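Local coordinates for protein BtGH115A (Bacteroides thetaiotaomicron, PDB 5BY3) that acts as a family GH115 4-O-methyl-alpha-glucuronidase, a glycoside hydrolase with specificity for decorated arabinogalactans, at residues A[491-495]-A[663-667]; A[694-698]-A[738-742]; A[702-708]-A[763-767]. Numbering follows the deposited sequence.

Contact 1. Residues A[491-495]-A[663-667]; sequences RLAHI and LGYES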
ATOM      1  N   ARG A 491       3.118 -15.616  -0.832  1.00 33.68           N
ATOM      2  CA  ARG A 491       4.181 -16.135  -1.656  1.00 39.67           C
ATOM      3  C   ARG A 491       3.616 -16.705  -2.967  1.00 40.03           C
ATOM      4  O   ARG A 491       4.172 -16.467  -4.060  1.00 37.67           O
ATOM      5  CB  ARG A 491       4.982 -17.166  -0.855  1.00 41.84           C
ATOM      6  CG  ARG A 491       5.932 -18.001  -1.668  1.00 42.12           C
ATOM      7  CD  ARG A 491       6.097 -19.383  -1.046  1.00 41.39           C
ATOM      8  NE  ARG A 491       6.489 -20.203  -2.155  1.00 49.29           N
ATOM      9  CZ  ARG A 491       5.941 -21.345  -2.502  1.00 45.96           C
ATOM     10  NH1 ARG A 491       4.999 -21.893  -1.777  1.00 41.22           N
ATOM     11  NH2 ARG A 491       6.384 -21.949  -3.591  1.00 59.09           N
ATOM     12  N   LEU A 492       2.481 -17.398  -2.862  1.00 35.61           N
ATOM     13  CA  LEU A 492       1.847 -17.959  -4.031  1.00 32.18           C
ATOM     14  C   LEU A 492       1.153 -16.878  -4.898  1.00 34.00           C
ATOM     15  O   LEU A 492       1.085 -17.030  -6.141  1.00 31.48           O
ATOM     16  CB  LEU A 492       0.870 -19.044  -3.617  1.00 30.39           C
ATOM     17  CG  LEU A 492       1.403 -20.364  -3.039  1.00 32.67           C
ATOM     18  CD1 LEU A 492       0.308 -20.935  -2.174  1.00 33.51           C
ATOM     19  CD2 LEU A 492       1.837 -21.413  -4.071  1.00 30.89           C
ATOM     20  N   ALA A 493       0.647 -15.823  -4.240  1.00 31.17           N
ATOM     21  CA  ALA A 493       0.071 -14.649  -4.917  1.00 32.01           C
ATOM     22  C   ALA A 493       1.162 -13.838  -5.639  1.00 34.63           C
ATOM     23  O   ALA A 493       0.912 -13.335  -6.718  1.00 35.78           O
ATOM     24  CB  ALA A 493      -0.674 -13.777  -3.955  1.00 30.46           C
ATOM     25  N   HIS A 494       2.374 -13.788  -5.081  1.00 34.46           N
ATOM     26  CA  HIS A 494       3.533 -13.129  -5.691  1.00 33.85           C
ATOM     27  C   HIS A 494       3.863 -13.838  -7.001  1.00 35.20           C
ATOM     28  O   HIS A 494       4.191 -13.214  -8.011  1.00 38.72           O
ATOM     29  CB  HIS A 494       4.701 -13.203  -4.700  1.00 34.80           C
ATOM     30  CG  HIS A 494       5.951 -12.488  -5.120  1.00 36.33           C
ATOM     31  ND1 HIS A 494       6.135 -11.133  -4.932  1.00 36.73           N
ATOM     32  CD2 HIS A 494       7.122 -12.956  -5.632  1.00 38.92           C
ATOM     33  CE1 HIS A 494       7.350 -10.792  -5.347  1.00 35.97           C
ATOM     34  NE2 HIS A 494       7.976 -11.879  -5.763  1.00 33.77           N
ATOM     35  N   ILE A 495       3.748 -15.151  -6.987  1.00 36.64           N
ATOM     36  CA  ILE A 495       4.006 -15.971  -8.156  1.00 34.71           C
ATOM     37  C   ILE A 495       2.980 -15.661  -9.245  1.00 36.29           C
ATOM     38  O   ILE A 495       3.310 -15.531 -10.413  1.00 40.07           O
ATOM     39  CB  ILE A 495       4.046 -17.456  -7.735  1.00 33.18           C
ATOM     40  CG1 ILE A 495       5.362 -17.676  -6.941  1.00 34.78           C
ATOM     41  CG2 ILE A 495       3.963 -18.400  -8.933  1.00 31.28           C
ATOM     42  CD1 ILE A 495       5.559 -19.023  -6.286  1.00 29.35           C
ATOM     43  N   LEU A 663      11.075 -12.466   0.744  1.00 38.51           N
ATOM     44  CA  LEU A 663      10.861 -12.034  -0.624  1.00 41.81           C
ATOM     45  C   LEU A 663      11.173 -13.133  -1.657  1.00 40.43           C
ATOM     46  O   LEU A 663      12.053 -13.967  -1.416  1.00 41.05           O
ATOM     47  CB  LEU A 663      11.668 -10.764  -0.869  1.00 39.67           C
ATOM     48  CG  LEU A 663      11.520 -10.019  -2.192  1.00 43.39           C
ATOM     49  CD1 LEU A 663      10.170  -9.362  -2.255  1.00 45.11           C
ATOM     50  CD2 LEU A 663      12.602  -8.957  -2.266  1.00 42.41           C
ATOM     51  N   GLY A 664      10.449 -13.134  -2.792  1.00 36.63           N
ATOM     52  CA  GLY A 664      10.728 -14.039  -3.943  1.00 29.96           C
ATOM     53  C   GLY A 664       9.972 -15.365  -3.963  1.00 34.65           C
ATOM     54  O   GLY A 664       9.279 -15.689  -3.021  1.00 34.45           O
ATOM     55  N   TYR A 665      10.120 -16.143  -5.048  1.00 38.78           N
ATOM     56  CA  TYR A 665       9.347 -17.378  -5.283  1.00 38.93           C
ATOM     57  C   TYR A 665       9.440 -18.446  -4.159  1.00 44.77           C
ATOM     58  O   TYR A 665       8.476 -19.161  -3.863  1.00 41.52           O
ATOM     59  CB  TYR A 665       9.755 -17.973  -6.635  1.00 40.98           C
ATOM     60  CG  TYR A 665       9.000 -17.440  -7.858  1.00 36.80           C
ATOM     61  CD1 TYR A 665       8.604 -16.104  -7.919  1.00 37.55           C
ATOM     62  CD2 TYR A 665       8.728 -18.276  -8.969  1.00 33.89           C
ATOM     63  CE1 TYR A 665       7.924 -15.611  -9.013  1.00 41.89           C
ATOM     64  CE2 TYR A 665       8.043 -17.790 -10.090  1.00 36.17           C
ATOM     65  CZ  TYR A 665       7.648 -16.441 -10.098  1.00 40.56           C
ATOM     66  OH  TYR A 665       6.984 -15.861 -11.150  1.00 38.73           O
ATOM     67  N   GLU A 666      10.603 -18.538  -3.527  1.00 49.19           N
ATOM     68  CA  GLU A 666      10.751 -19.419  -2.383  1.00 54.45           C
ATOM     69  C   GLU A 666      11.343 -18.668  -1.174  1.00 50.82           C
ATOM     70  O   GLU A 666      12.151 -19.216  -0.431  1.00 49.93           O
ATOM     71  CB  GLU A 666      11.528 -20.682  -2.757  1.00 52.44           C
ATOM     72  CG  GLU A 666      12.857 -20.368  -3.430  1.00 67.79           C
ATOM     73  CD  GLU A 666      13.397 -21.482  -4.317  1.00 74.01           C
ATOM     74  OE1 GLU A 666      12.586 -22.347  -4.766  1.00 66.93           O
ATOM     75  OE2 GLU A 666      14.637 -21.458  -4.568  1.00 76.39           O
ATOM     76  N   SER A 667      10.908 -17.418  -0.995  1.00 44.02           N
ATOM     77  CA  SER A 667      11.190 -16.602   0.206  1.00 43.34           C
ATOM     78  C   SER A 667      12.642 -16.394   0.480  1.00 38.57           C
ATOM     79  O   SER A 667      12.994 -16.025   1.596  1.00 45.86           O
ATOM     80  CB  SER A 667      10.524 -17.168   1.490  1.00 41.25           C
ATOM     81  OG  SER A 667       9.211 -17.596   1.223  1.00 42.43           O
TER
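The C-terminal turn of helix 476-495 packs against the loop joining strands 658-659 and 670-672. Leu663 comes first. Its CD1 lies 4.4 Å from His494 CE1. Gly664 follows, with its CA 3.9 Å from His494 NE2. Its positive phi would press a CB against the preceding carbonyl, so glycine suits this point. Tyr665 has the most surface covered. Its ring lies across Ile495 in a CH-pi contact, with Ile495 CG1 3.7 Å from the Tyr665 ring centroid and nearly on the ring normal. Tyr665 O accepts a nearly straight hydrogen bond from Arg491 NE (2.8 Å). Beyond it, Glu666 and Ser667 only skirt Arg491. A bond from Ser667 N to Gly664 O (3.1 Å) closes the loop's turn. Arg491 also pairs with Glu488 in its own helix, and Tyr665 OH bonds to Arg738 O. The contact combines one CH-pi pair, Ile495 on Tyr665, with one directional hydrogen bond, and it joins the helix to the C-terminal beta domain without any charge pair across it.

Contact 2. Residues A[694-698]-A[738-742]; sequences IRLLP and RNQAI. With SO4 (sulfate ion), chain B.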
ATOM      1  N   ILE A 694      18.303 -17.124 -15.097  1.00 46.58           N
ATOM      2  CA  ILE A 694      18.504 -16.266 -13.929  1.00 47.58           C
ATOM      3  C   ILE A 694      17.230 -15.461 -13.690  1.00 51.65           C
ATOM      4  O   ILE A 694      16.704 -14.825 -14.612  1.00 57.57           O
ATOM      5  CB  ILE A 694      19.707 -15.309 -14.113  1.00 44.24           C
ATOM      6  CG1 ILE A 694      20.976 -16.103 -14.396  1.00 42.52           C
ATOM      7  CG2 ILE A 694      19.916 -14.443 -12.877  1.00 42.98           C
ATOM      8  CD1 ILE A 694      22.124 -15.254 -14.891  1.00 48.60           C
ATOM      9  N   ARG A 695      16.733 -15.517 -12.462  1.00 44.07           N
ATOM     10  CA  ARG A 695      15.479 -14.905 -12.107  1.00 39.91           C
ATOM     11  C   ARG A 695      15.792 -13.845 -11.049  1.00 45.56           C
ATOM     12  O   ARG A 695      16.489 -14.112 -10.051  1.00 46.92           O
ATOM     13  CB  ARG A 695      14.537 -15.939 -11.509  1.00 42.47           C
ATOM     14  CG  ARG A 695      13.815 -16.988 -12.369  1.00 37.84           C
ATOM     15  CD  ARG A 695      13.719 -16.776 -13.863  1.00 40.73           C
ATOM     16  NE  ARG A 695      13.304 -18.004 -14.578  1.00 42.09           N
ATOM     17  CZ  ARG A 695      12.097 -18.587 -14.520  1.00 45.87           C
ATOM     18  NH1 ARG A 695      11.120 -18.105 -13.746  1.00 45.28           N
ATOM     19  NH2 ARG A 695      11.858 -19.685 -15.239  1.00 46.65           N
ATOM     20  N   LEU A 696      15.294 -12.633 -11.277  1.00 43.01           N
ATOM     21  CA  LEU A 696      15.588 -11.503 -10.419  1.00 37.18           C
ATOM     22  C   LEU A 696      14.305 -10.767 -10.096  1.00 37.42           C
ATOM     23  O   LEU A 696      13.293 -10.922 -10.776  1.00 40.79           O
ATOM     24  CB  LEU A 696      16.586 -10.535 -11.066  1.00 37.81           C
ATOM     25  CG  LEU A 696      17.881 -11.090 -11.653  1.00 42.37           C
ATOM     26  CD1 LEU A 696      17.790 -11.080 -13.182  1.00 40.11           C
ATOM     27  CD2 LEU A 696      19.031 -10.235 -11.145  1.00 42.49           C
ATOM     28  N   LEU A 697      14.352  -9.962  -9.043  1.00 39.43           N
ATOM     29  CA  LEU A 697      13.230  -9.099  -8.710  1.00 41.96           C
ATOM     30  C   LEU A 697      13.140  -8.099  -9.854  1.00 41.16           C
ATOM     31  O   LEU A 697      14.175  -7.487 -10.191  1.00 43.95           O
ATOM     32  CB  LEU A 697      13.464  -8.383  -7.372  1.00 39.00           C
ATOM     33  CG  LEU A 697      12.258  -7.662  -6.759  1.00 38.51           C
ATOM     34  CD1 LEU A 697      11.195  -8.664  -6.343  1.00 30.88           C
ATOM     35  CD2 LEU A 697      12.680  -6.746  -5.598  1.00 33.31           C
ATOM     36  N   PRO A 698      11.941  -7.958 -10.482  1.00 36.46           N
ATOM     37  CA  PRO A 698      11.812  -6.992 -11.574  1.00 32.52           C
ATOM     38  C   PRO A 698      11.720  -5.532 -11.059  1.00 35.88           C
ATOM     39  O   PRO A 698      10.902  -4.740 -11.546  1.00 35.03           O
ATOM     40  CB  PRO A 698      10.518  -7.412 -12.247  1.00 34.30           C
ATOM     41  CG  PRO A 698       9.661  -7.908 -11.100  1.00 36.62           C
ATOM     42  CD  PRO A 698      10.619  -8.485 -10.073  1.00 36.78           C
ATOM     43  N   ARG A 738       4.365 -11.722 -13.171  1.00 34.93           N
ATOM     44  CA  ARG A 738       5.005 -12.899 -12.593  1.00 36.78           C
ATOM     45  C   ARG A 738       5.972 -12.537 -11.458  1.00 35.31           C
ATOM     46  O   ARG A 738       6.550 -13.413 -10.821  1.00 32.79           O
ATOM     47  CB  ARG A 738       5.730 -13.726 -13.686  1.00 34.52           C
ATOM     48  CG  ARG A 738       6.954 -13.042 -14.229  1.00 36.29           C
ATOM     49  CD  ARG A 738       7.451 -13.647 -15.512  1.00 33.91           C
ATOM     50  NE  ARG A 738       8.437 -12.725 -16.002  1.00 37.04           N
ATOM     51  CZ  ARG A 738       8.821 -12.597 -17.274  1.00 38.72           C
ATOM     52  NH1 ARG A 738       8.313 -13.378 -18.236  1.00 33.38           N
ATOM     53  NH2 ARG A 738       9.721 -11.666 -17.562  1.00 30.67           N
ATOM     54  N   ASN A 739       6.133 -11.234 -11.230  1.00 37.39           N
ATOM     55  CA  ASN A 739       7.128 -10.678 -10.316  1.00 38.94           C
ATOM     56  C   ASN A 739       8.530 -11.307 -10.478  1.00 41.48           C
ATOM     57  O   ASN A 739       9.229 -11.552  -9.498  1.00 44.41           O
ATOM     58  CB  ASN A 739       6.636 -10.757  -8.872  1.00 33.87           C
ATOM     59  CG  ASN A 739       5.522  -9.787  -8.602  1.00 36.87           C
ATOM     60  OD1 ASN A 739       5.704  -8.552  -8.640  1.00 34.64           O
ATOM     61  ND2 ASN A 739       4.336 -10.330  -8.371  1.00 35.50           N
ATOM     62  N   GLN A 740       8.934 -11.571 -11.711  1.00 37.55           N
ATOM     63  CA  GLN A 740      10.348 -11.843 -11.972  1.00 43.31           C
ATOM     64  C   GLN A 740      10.750 -11.270 -13.310  1.00 46.33           C
ATOM     65  O   GLN A 740      10.024 -11.464 -14.315  1.00 46.41           O
ATOM     66  CB  GLN A 740      10.660 -13.345 -12.011  1.00 39.80           C
ATOM     67  CG  GLN A 740      10.443 -14.117 -10.731  1.00 36.43           C
ATOM     68  CD  GLN A 740      10.911 -15.534 -10.831  1.00 36.11           C
ATOM     69  OE1 GLN A 740      10.664 -16.210 -11.819  1.00 43.92           O
ATOM     70  NE2 GLN A 740      11.611 -15.991  -9.815  1.00 33.03           N
ATOM     71  N   ALA A 741      11.902 -10.585 -13.319  1.00 44.67           N
ATOM     72  CA  ALA A 741      12.697 -10.414 -14.548  1.00 39.90           C
ATOM     73  C   ALA A 741      13.391 -11.735 -14.793  1.00 43.20           C
ATOM     74  O   ALA A 741      13.711 -12.456 -13.839  1.00 46.33           O
ATOM     75  CB  ALA A 741      13.718  -9.302 -14.419  1.00 36.37           C
ATOM     76  N   ILE A 742      13.591 -12.057 -16.071  1.00 41.19           N
ATOM     77  CA  ILE A 742      14.056 -13.350 -16.502  1.00 38.50           C
ATOM     78  C   ILE A 742      15.138 -13.136 -17.555  1.00 43.81           C
ATOM     79  O   ILE A 742      14.873 -12.492 -18.581  1.00 46.94           O
ATOM     80  CB  ILE A 742      12.942 -14.203 -17.143  1.00 36.93           C
ATOM     81  CG1 ILE A 742      11.829 -14.548 -16.135  1.00 39.94           C
ATOM     82  CG2 ILE A 742      13.540 -15.468 -17.808  1.00 32.87           C
ATOM     83  CD1 ILE A 742      10.754 -15.514 -16.680  1.00 40.64           C
TER
HETATM   84  S   SO4 B 801       7.903 -20.609 -15.277  1.00 99.42           S
HETATM   85  O1  SO4 B 801       9.274 -20.062 -15.453  1.00 92.31           O
HETATM   86  O2  SO4 B 801       7.406 -21.200 -16.550  1.00104.67           O
HETATM   87  O3  SO4 B 801       7.912 -21.640 -14.212  1.00 83.09           O
HETATM   88  O4  SO4 B 801       6.996 -19.498 -14.916  1.00105.00           O
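Strands 689-696 and 741-748 run antiparallel here, at the ends of the strands in one sheet of the C-terminal domain. Leu696 and Ala741 form the hydrogen-bonded pair. Leu696 N donates to Ala741 O (3.0 Å), and Ala741 N donates to Leu696 O (2.9 Å). Each of these carbonyls also receives a CA-H contact: Gln740 CA lies 3.3 Å from Leu696 O, and Arg695 CA lies 3.5 Å from Ala741 O. Arg695 and Ile742 are the next, non-hydrogen-bonded pair. Pro698 has no amide hydrogen to donate. It packs instead, with Pro698 CB 4.3 Å from Ala741 CB.

The Arg695 guanidinium is well supplied. Its NH1 donates to Gln740 OE1 (2.7 Å), its NE pairs with Asp693, and its NH2 holds O1 of a sulfate ion (2.6 Å). Ile742 CD1 covers one face of the group. Gln740 is satisfied at both ends, since NE2 donates to Gln770 and Asp769. Its carbonyl is used too: Arg738 NE bonds to Gln740 O (2.6 Å). Asn739, the first residue after helix 730-738, has positive phi; it bonds to Tyr372 and to His494 O.

Ile694 and Leu696 reach Phe709 of strand 708-713, in the second sheet. This is consistent with the beta sandwich of galactose-binding-like domains. Arg695 takes its charge to the same face as Ile742, while Leu696 and Ala741 point to the face turned toward the second sheet. The sulfate, probably from the crystallisation liquor, marks a spot where Arg695 can hold an anion.

Contact 3. Residues A[702-708]-A[763-767]; sequences VHGDKLR and DEGVI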
ATOM      1  N   VAL A 702      18.131   2.044  -9.134  1.00 46.57           N
ATOM      2  CA  VAL A 702      18.116   2.926  -7.946  1.00 51.09           C
ATOM      3  C   VAL A 702      18.843   4.229  -8.218  1.00 54.71           C
ATOM      4  O   VAL A 702      18.478   5.277  -7.683  1.00 57.57           O
ATOM      5  CB  VAL A 702      18.693   2.248  -6.694  1.00 52.80           C
ATOM      6  CG1 VAL A 702      18.476   3.134  -5.465  1.00 52.07           C
ATOM      7  CG2 VAL A 702      18.074   0.860  -6.501  1.00 45.23           C
ATOM      8  N   HIS A 703      19.895   4.144  -9.028  1.00 62.97           N
ATOM      9  CA  HIS A 703      20.599   5.322  -9.537  1.00 69.20           C
ATOM     10  C   HIS A 703      21.089   5.046 -10.931  1.00 64.69           C
ATOM     11  O   HIS A 703      21.723   4.010 -11.217  1.00 60.37           O
ATOM     12  CB  HIS A 703      21.777   5.720  -8.656  1.00 73.64           C
ATOM     13  CG  HIS A 703      21.373   6.183  -7.299  1.00 79.46           C
ATOM     14  ND1 HIS A 703      21.793   5.553  -6.150  1.00 76.56           N
ATOM     15  CD2 HIS A 703      20.564   7.197  -6.906  1.00 84.91           C
ATOM     16  CE1 HIS A 703      21.280   6.174  -5.103  1.00 80.87           C
ATOM     17  NE2 HIS A 703      20.522   7.168  -5.536  1.00 83.44           N
ATOM     18  N   GLY A 704      20.794   6.005 -11.788  1.00 58.21           N
ATOM     19  CA  GLY A 704      21.052   5.855 -13.179  1.00 58.78           C
ATOM     20  C   GLY A 704      19.845   5.191 -13.740  1.00 62.18           C
ATOM     21  O   GLY A 704      18.750   5.261 -13.164  1.00 71.49           O
ATOM     22  N   ASP A 705      20.072   4.519 -14.857  1.00 65.16           N
ATOM     23  CA  ASP A 705      19.029   3.981 -15.718  1.00 55.60           C
ATOM     24  C   ASP A 705      19.406   2.532 -16.002  1.00 50.95           C
ATOM     25  O   ASP A 705      18.898   1.922 -16.929  1.00 48.54           O
ATOM     26  CB  ASP A 705      18.969   4.815 -17.013  1.00 62.52           C
ATOM     27  CG  ASP A 705      19.076   6.341 -16.751  1.00 81.14           C
ATOM     28  OD1 ASP A 705      18.246   6.886 -15.963  1.00 74.64           O
ATOM     29  OD2 ASP A 705      19.995   6.990 -17.330  1.00 84.42           O
ATOM     30  N   LYS A 706      20.292   1.950 -15.199  1.00 55.66           N
ATOM     31  CA  LYS A 706      20.886   0.712 -15.678  1.00 61.56           C
ATOM     32  C   LYS A 706      20.507  -0.687 -15.208  1.00 59.24           C
ATOM     33  O   LYS A 706      20.121  -1.460 -16.057  1.00 67.98           O
ATOM     34  CB  LYS A 706      22.370   0.885 -15.999  1.00 67.47           C
ATOM     35  CG  LYS A 706      22.587   1.458 -17.398  1.00 67.93           C
ATOM     36  CD  LYS A 706      22.606   0.359 -18.469  1.00 69.09           C
ATOM     37  CE  LYS A 706      21.298   0.213 -19.241  1.00 70.60           C
ATOM     38  NZ  LYS A 706      21.396  -0.804 -20.332  1.00 62.24           N
ATOM     39  N   LEU A 707      20.610  -1.051 -13.933  1.00 52.26           N
ATOM     40  CA  LEU A 707      20.463  -2.518 -13.524  1.00 52.37           C
ATOM     41  C   LEU A 707      21.076  -3.637 -14.391  1.00 54.76           C
ATOM     42  O   LEU A 707      20.384  -4.245 -15.242  1.00 60.78           O
ATOM     43  CB  LEU A 707      19.010  -2.932 -13.248  1.00 48.52           C
ATOM     44  CG  LEU A 707      18.276  -2.408 -12.011  1.00 49.75           C
ATOM     45  CD1 LEU A 707      16.835  -2.937 -12.040  1.00 45.55           C
ATOM     46  CD2 LEU A 707      19.009  -2.750 -10.721  1.00 39.95           C
ATOM     47  N   ARG A 708      22.341  -3.963 -14.140  1.00 50.98           N
ATOM     48  CA  ARG A 708      22.950  -5.110 -14.825  1.00 56.17           C
ATOM     49  C   ARG A 708      23.877  -6.019 -13.995  1.00 53.75           C
ATOM     50  O   ARG A 708      24.276  -5.687 -12.885  1.00 53.53           O
ATOM     51  CB  ARG A 708      23.607  -4.659 -16.141  1.00 65.08           C
ATOM     52  CG  ARG A 708      24.750  -3.690 -16.002  1.00 69.36           C
ATOM     53  CD  ARG A 708      24.633  -2.570 -17.008  1.00 65.15           C
ATOM     54  NE  ARG A 708      24.982  -1.363 -16.287  1.00 71.06           N
ATOM     55  CZ  ARG A 708      26.129  -0.701 -16.377  1.00 74.35           C
ATOM     56  NH1 ARG A 708      27.079  -1.090 -17.227  1.00 69.56           N
ATOM     57  NH2 ARG A 708      26.296   0.385 -15.625  1.00 72.28           N
ATOM     58  N   ASP A 763      25.324  -2.767 -10.748  1.00 63.27           N
ATOM     59  CA  ASP A 763      24.538  -1.620 -10.290  1.00 56.65           C
ATOM     60  C   ASP A 763      23.967  -1.868  -8.917  1.00 60.41           C
ATOM     61  O   ASP A 763      24.064  -2.998  -8.393  1.00 60.33           O
ATOM     62  CB  ASP A 763      23.454  -1.265 -11.310  1.00 51.17           C
ATOM     63  CG  ASP A 763      24.042  -0.891 -12.658  1.00 53.21           C
ATOM     64  OD1 ASP A 763      24.694   0.181 -12.755  1.00 63.36           O
ATOM     65  OD2 ASP A 763      23.876  -1.672 -13.617  1.00 56.05           O
ATOM     66  N   GLU A 764      23.376  -0.810  -8.351  1.00 64.19           N
ATOM     67  CA  GLU A 764      22.900  -0.785  -6.978  1.00 66.04           C
ATOM     68  C   GLU A 764      21.883  -1.893  -6.604  1.00 74.94           C
ATOM     69  O   GLU A 764      22.291  -2.928  -6.034  1.00 90.04           O
ATOM     70  CB  GLU A 764      22.421   0.618  -6.600  1.00 67.03           C
ATOM     71  CG  GLU A 764      22.561   0.916  -5.107  1.00 74.96           C
ATOM     72  CD  GLU A 764      22.980   2.350  -4.815  1.00 73.51           C
ATOM     73  OE1 GLU A 764      23.775   2.916  -5.590  1.00 72.51           O
ATOM     74  OE2 GLU A 764      22.526   2.912  -3.799  1.00 68.27           O
ATOM     75  N   GLY A 765      20.601  -1.717  -6.930  1.00 62.85           N
ATOM     76  CA  GLY A 765      19.546  -2.566  -6.330  1.00 46.31           C
ATOM     77  C   GLY A 765      19.221  -3.851  -7.075  1.00 45.52           C
ATOM     78  O   GLY A 765      18.098  -4.009  -7.592  1.00 38.91           O
ATOM     79  N   VAL A 766      20.212  -4.752  -7.126  1.00 42.20           N
ATOM     80  CA  VAL A 766      20.158  -6.010  -7.895  1.00 39.29           C
ATOM     81  C   VAL A 766      19.750  -7.106  -6.943  1.00 44.14           C
ATOM     82  O   VAL A 766      20.465  -7.377  -5.953  1.00 44.16           O
ATOM     83  CB  VAL A 766      21.540  -6.387  -8.453  1.00 34.14           C
ATOM     84  CG1 VAL A 766      21.561  -7.790  -9.047  1.00 30.66           C
ATOM     85  CG2 VAL A 766      22.002  -5.348  -9.465  1.00 33.83           C
ATOM     86  N   ILE A 767      18.610  -7.740  -7.207  1.00 39.83           N
ATOM     87  CA  ILE A 767      18.148  -8.712  -6.235  1.00 41.19           C
ATOM     88  C   ILE A 767      17.894 -10.015  -6.938  1.00 45.63           C
ATOM     89  O   ILE A 767      16.987 -10.099  -7.779  1.00 47.13           O
ATOM     90  CB  ILE A 767      16.906  -8.221  -5.465  1.00 38.47           C
ATOM     91  CG1 ILE A 767      17.268  -7.027  -4.606  1.00 37.12           C
ATOM     92  CG2 ILE A 767      16.363  -9.308  -4.553  1.00 34.08           C
ATOM     93  CD1 ILE A 767      16.222  -5.934  -4.669  1.00 47.13           C
TER
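Two loops meet at one end of the C-terminal beta sandwich, and an inverse gamma turn centred on Gly765 shapes the second. Each loop carries the chain between the two sheets. Segment 702-708 leads into strand 708-713, and segment 763-767 leads into strand 766-772.

Asp763 has the most surface buried. Its carboxylate reaches across to the start of strand 708-713. OD2 of Asp763 accepts a hydrogen bond from the backbone N of Arg708 (2.8 Å). A salt bridge to the Arg708 side chain adds to this, with Asp763 OD2 2.9 Å from Arg708 NE and Asp763 OD1 3.3 Å from Arg708 NH2. One side chain thus holds both the backbone and the charge of Arg708.

Leu707 comes next. Its CD2 sits 3.5 Å from Gly765 O and 4.2 Å from Val766 CG2, filling the space beside the turn. Leu707 adopts positive phi, and its backbone bonds to Tyr723 in a further loop.

Glu764 covers the exposed edge. Its CB packs on Val702 CB at 4.1 Å, and its carboxylate meets His703 through a weak hydrogen bond, ND1 of His703 to OE1 of Glu764 (3.3 Å). Gln424, just after helix 411-423, also touches Val702 and Glu764.

Val702 leaves no room for a side chain at the turn: CG2 of Val702 lies 3.6 Å from Gly765 N, and a CB on Gly765 would clash with that methyl.

Overall arrangement
From the N terminus, contact 1 comes first. It closes a long loop that contains helices 523-543, 552-580 and 587-603, and ties helix 476-495 to the C-terminal domain. It is complete before the other two begin. Contact 2 opens at 694-698 and closes at 738-742, around strands 708-713 and 719-722 and helix 730-738. Contact 3 opens at 702-708, within that loop, and closes at 763-767, beyond it, so the two cross. They share one sheet, where Leu697 N lies 2.9 Å from Ile767 O. Contacts 1 and 2 also touch, through the end of helix 730-738. Contact 3 lies farther off, about 22 Å from contact 1 between centres.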